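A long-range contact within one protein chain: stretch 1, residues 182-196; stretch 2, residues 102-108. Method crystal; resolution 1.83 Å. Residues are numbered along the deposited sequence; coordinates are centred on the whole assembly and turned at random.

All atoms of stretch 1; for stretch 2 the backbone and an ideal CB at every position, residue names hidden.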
# COMPACT_ATOMS: atom_id res chain seq x y z
N GLN A 182 -2.78 -8.43 19.56
CA GLN A 182 -2.48 -9.43 18.54
C GLN A 182 -2.33 -8.78 17.16
O GLN A 182 -1.53 -9.24 16.34
CB GLN A 182 -3.57 -10.50 18.47
CG GLN A 182 -3.63 -11.41 19.69
CD GLN A 182 -4.85 -12.32 19.67
OE1 GLN A 182 -5.96 -11.88 19.35
NE2 GLN A 182 -4.66 -13.59 20.01
N VAL A 183 -3.12 -7.74 16.88
CA VAL A 183 -2.94 -7.03 15.61
C VAL A 183 -1.57 -6.39 15.57
O VAL A 183 -0.86 -6.45 14.54
CB VAL A 183 -4.05 -5.97 15.42
CG1 VAL A 183 -3.84 -5.20 14.11
CG2 VAL A 183 -5.41 -6.61 15.46
N LYS A 184 -1.19 -5.71 16.66
CA LYS A 184 0.13 -5.08 16.70
C LYS A 184 1.20 -6.12 16.43
O LYS A 184 2.09 -5.91 15.60
CB LYS A 184 0.37 -4.39 18.04
CG LYS A 184 1.73 -3.70 18.12
CD LYS A 184 1.78 -2.65 19.22
CE LYS A 184 3.05 -1.81 19.13
NZ LYS A 184 4.29 -2.63 19.20
N THR A 185 1.11 -7.27 17.11
CA THR A 185 2.09 -8.34 16.94
C THR A 185 2.18 -8.78 15.49
O THR A 185 3.28 -8.84 14.92
CB THR A 185 1.72 -9.53 17.84
OG1 THR A 185 1.88 -9.15 19.20
CG2 THR A 185 2.58 -10.75 17.55
N THR A 186 1.04 -9.08 14.86
CA THR A 186 1.08 -9.59 13.49
C THR A 186 1.62 -8.54 12.52
O THR A 186 2.43 -8.85 11.63
CB THR A 186 -0.32 -10.05 13.07
OG1 THR A 186 -0.87 -10.90 14.08
CG2 THR A 186 -0.26 -10.80 11.75
N VAL A 187 1.19 -7.30 12.66
CA VAL A 187 1.64 -6.28 11.72
C VAL A 187 3.13 -6.01 11.89
O VAL A 187 3.86 -5.85 10.91
CB VAL A 187 0.78 -5.01 11.90
CG1 VAL A 187 1.35 -3.84 11.09
CG2 VAL A 187 -0.66 -5.32 11.52
N ASP A 188 3.60 -5.97 13.14
CA ASP A 188 5.04 -5.85 13.37
C ASP A 188 5.78 -7.00 12.69
O ASP A 188 6.83 -6.80 12.07
CB ASP A 188 5.34 -5.81 14.88
CG ASP A 188 4.99 -4.46 15.53
OD1 ASP A 188 4.65 -3.50 14.82
OD2 ASP A 188 5.06 -4.34 16.77
N ASP A 189 5.22 -8.20 12.78
CA ASP A 189 5.79 -9.36 12.11
C ASP A 189 5.90 -9.14 10.60
O ASP A 189 6.97 -9.31 10.00
CB ASP A 189 4.92 -10.59 12.42
CG ASP A 189 5.70 -11.87 12.43
OD1 ASP A 189 6.79 -11.89 13.03
OD2 ASP A 189 5.23 -12.86 11.84
N ILE A 190 4.80 -8.72 9.98
CA ILE A 190 4.78 -8.49 8.54
C ILE A 190 5.82 -7.46 8.15
O ILE A 190 6.57 -7.64 7.18
CB ILE A 190 3.37 -8.04 8.10
CG1 ILE A 190 2.42 -9.21 8.19
CG2 ILE A 190 3.40 -7.47 6.69
CD1 ILE A 190 0.98 -8.81 8.28
N LEU A 191 5.84 -6.33 8.85
CA LEU A 191 6.75 -5.25 8.49
C LEU A 191 8.21 -5.63 8.72
O LEU A 191 9.10 -5.16 7.99
CB LEU A 191 6.41 -4.00 9.30
CG LEU A 191 5.00 -3.43 9.08
CD1 LEU A 191 4.73 -2.31 10.07
CD2 LEU A 191 4.85 -2.94 7.65
N SER A 192 8.48 -6.46 9.73
CA SER A 192 9.84 -6.89 10.02
C SER A 192 10.33 -7.86 8.96
O SER A 192 11.43 -7.71 8.43
CB SER A 192 9.91 -7.52 11.41
OG SER A 192 11.15 -8.17 11.59
N HIS A 193 9.52 -8.87 8.64
CA HIS A 193 9.88 -9.86 7.62
C HIS A 193 9.76 -9.31 6.20
O HIS A 193 10.54 -9.69 5.33
CB HIS A 193 9.00 -11.10 7.75
CG HIS A 193 9.21 -11.86 9.02
ND1 HIS A 193 10.45 -12.32 9.42
CD2 HIS A 193 8.34 -12.25 9.98
CE1 HIS A 193 10.33 -12.96 10.56
NE2 HIS A 193 9.06 -12.93 10.93
N GLY A 194 8.79 -8.44 5.95
CA GLY A 194 8.46 -8.01 4.61
C GLY A 194 7.64 -9.05 3.87
O GLY A 194 7.41 -10.17 4.33
N PHE A 195 7.20 -8.68 2.68
CA PHE A 195 6.54 -9.64 1.82
C PHE A 195 7.57 -10.46 1.04
O PHE A 195 8.69 -10.01 0.79
CB PHE A 195 5.61 -8.93 0.85
CG PHE A 195 4.38 -8.35 1.50
CD1 PHE A 195 3.76 -8.99 2.58
CD2 PHE A 195 3.81 -7.19 1.02
CE1 PHE A 195 2.61 -8.46 3.15
CE2 PHE A 195 2.67 -6.66 1.59
CZ PHE A 195 2.07 -7.29 2.65
N GLU A 196 7.17 -11.67 0.64
CA GLU A 196 8.01 -12.57 -0.13
C GLU A 196 7.85 -12.32 -1.63
O GLU A 196 6.74 -12.01 -2.09
CB GLU A 196 7.64 -14.02 0.17
CG GLU A 196 7.83 -14.43 1.61
CD GLU A 196 7.58 -15.91 1.83
OE1 GLU A 196 7.05 -16.57 0.91
OE2 GLU A 196 7.91 -16.42 2.92
N UNK A 102 -8.96 -2.33 11.03
CA UNK A 102 -8.40 -2.14 9.69
C UNK A 102 -7.05 -1.45 9.79
O UNK A 102 -6.93 -0.34 10.31
CB UNK A 102 -9.35 -1.33 8.81
N UNK A 103 -6.03 -2.10 9.23
CA UNK A 103 -4.66 -1.65 9.27
C UNK A 103 -4.34 -1.12 7.89
O UNK A 103 -4.63 -1.79 6.89
CB UNK A 103 -3.70 -2.77 9.69
N UNK A 104 -3.76 0.07 7.83
CA UNK A 104 -3.52 0.75 6.55
C UNK A 104 -2.02 0.70 6.27
O UNK A 104 -1.24 1.41 6.93
CB UNK A 104 -4.03 2.19 6.57
N UNK A 105 -1.62 -0.12 5.32
CA UNK A 105 -0.22 -0.24 4.92
C UNK A 105 -0.03 0.40 3.56
O UNK A 105 -0.99 0.64 2.84
CB UNK A 105 0.22 -1.70 4.89
N UNK A 106 1.23 0.67 3.23
CA UNK A 106 1.63 1.20 1.93
C UNK A 106 2.69 0.28 1.38
O UNK A 106 3.66 -0.03 2.06
CB UNK A 106 2.14 2.64 2.03
N UNK A 107 2.49 -0.16 0.15
CA UNK A 107 3.40 -1.00 -0.59
C UNK A 107 4.02 -0.19 -1.73
O UNK A 107 3.35 0.10 -2.72
CB UNK A 107 2.68 -2.24 -1.12
N UNK A 108 5.30 0.09 -1.60
CA UNK A 108 6.10 0.82 -2.58
C UNK A 108 6.75 -0.17 -3.54
O UNK A 108 7.23 -1.24 -3.13
CB UNK A 108 7.16 1.68 -1.89

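Stretch 2 is a strand that runs alongside the helix of stretch 1 in nearly the same direction, their axes 23° apart and 10.7 Å from each other at closest approach. Along a strand, alternate side chains leave on opposite faces, so only every second position can be expected to meet the helix. What the helix offers is apolar: Val183, Val187 and Ile190 point their CA-to-CB bonds at the strand, Leu191 sets off sideways but brings its end nearer, and beyond the helix Phe195 points that way again.

Position 102 directs its CB away from stretch 1, and nothing of that stretch lies within 5.5 Å of it. The extended backbone, with phi/psi of -84/123, accepts many residues, beta-branched ones readily, and stretch 1 imposes no choice. The residue is Val102, which makes no contact here.

At position 103 the CB points toward the helix and the space is already tight: the ideal CB is 4.4 Å from Val187 CG2 and 5.0 Å from Val183 CG1. Two valines one helical turn apart leave a small apolar niche without a polar partner, suited to alanine, valine or perhaps isoleucine. The residue is Val103. Its two methyls reach both neighbours, CG2 lying 3.6 Å from Val183 CG1 and CG1 lying 3.9 Å from Val187 CG2. A short branched side chain thus spans successive turns of the helix, and its beta-branching also fits the strand backbone.

Position 104 turns to the other face, out of reach of stretch 1, so the visible atoms cannot select a side chain. It is His104, whose two ring nitrogens are hydrogen-bonded elsewhere in the structure.

Position 105 faces the helix again, but here the ideal CB has nothing of stretch 1 within 5.5 Å. A longer apolar side chain, such as leucine, isoleucine or methionine, could cross this gap toward Val187 and Leu191, whereas alanine would leave it unfilled. The residue is Leu105, with chi1 in m and chi2 in t. Its CD2 stands 4.3 Å from Val187 CG1 and 4.3 Å from Leu191 CD2, and it has more area covered by stretch 1 than any other residue of the strand.

Position 106 is once more on the far face, where a beta-branched residue would be at ease with phi/psi of -126/129, though others would serve. It is Val106, beyond the reach of stretch 1.

Position 107 points toward the segment that follows the helix, after Gly194 has left helical geometry with positive phi. Its ideal CB is 5.2 Å from Phe195 CE2, leaving room for a medium or large apolar group such as leucine or methionine against the aromatic ring. Leu107 is the residue; its CD1 lies 4.3 Å from Phe195 CD2, at the edge of the ring and near its plane.

Position 108 again turns out of reach, leaving the choice open. It is Trp108, which does not touch stretch 1.

Stretch 2, residues 102-108: VVHLVLW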
# COMPACT_ATOMS: atom_id res chain seq x y z
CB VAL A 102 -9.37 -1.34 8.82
CG1 VAL A 102 -8.73 -1.10 7.43
CG2 VAL A 102 -10.69 -2.08 8.67
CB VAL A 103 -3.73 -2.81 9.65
CG1 VAL A 103 -2.30 -2.41 9.58
CG2 VAL A 103 -4.06 -3.29 11.08
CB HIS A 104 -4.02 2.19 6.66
CG HIS A 104 -3.97 2.95 5.39
ND1 HIS A 104 -4.64 4.14 5.23
CD2 HIS A 104 -3.35 2.70 4.21
CE1 HIS A 104 -4.42 4.61 4.01
NE2 HIS A 104 -3.63 3.76 3.38
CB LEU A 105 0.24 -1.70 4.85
CG LEU A 105 -0.03 -2.57 6.07
CD1 LEU A 105 0.47 -3.99 5.83
CD2 LEU A 105 0.63 -1.97 7.31
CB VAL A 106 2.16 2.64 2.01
CG1 VAL A 106 2.53 3.15 0.58
CG2 VAL A 106 1.13 3.55 2.66
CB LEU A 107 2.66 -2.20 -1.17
CG LEU A 107 3.40 -3.09 -2.15
CD1 LEU A 107 4.59 -3.77 -1.48
CD2 LEU A 107 2.41 -4.16 -2.69
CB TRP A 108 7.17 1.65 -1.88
CG TRP A 108 6.62 2.67 -0.97
CD1 TRP A 108 6.36 2.52 0.36
CD2 TRP A 108 6.23 3.99 -1.33
NE1 TRP A 108 5.85 3.71 0.87
CE2 TRP A 108 5.77 4.62 -0.15
CE3 TRP A 108 6.25 4.72 -2.53
CZ2 TRP A 108 5.30 5.94 -0.16
CZ3 TRP A 108 5.79 6.01 -2.52
CH2 TRP A 108 5.32 6.61 -1.36
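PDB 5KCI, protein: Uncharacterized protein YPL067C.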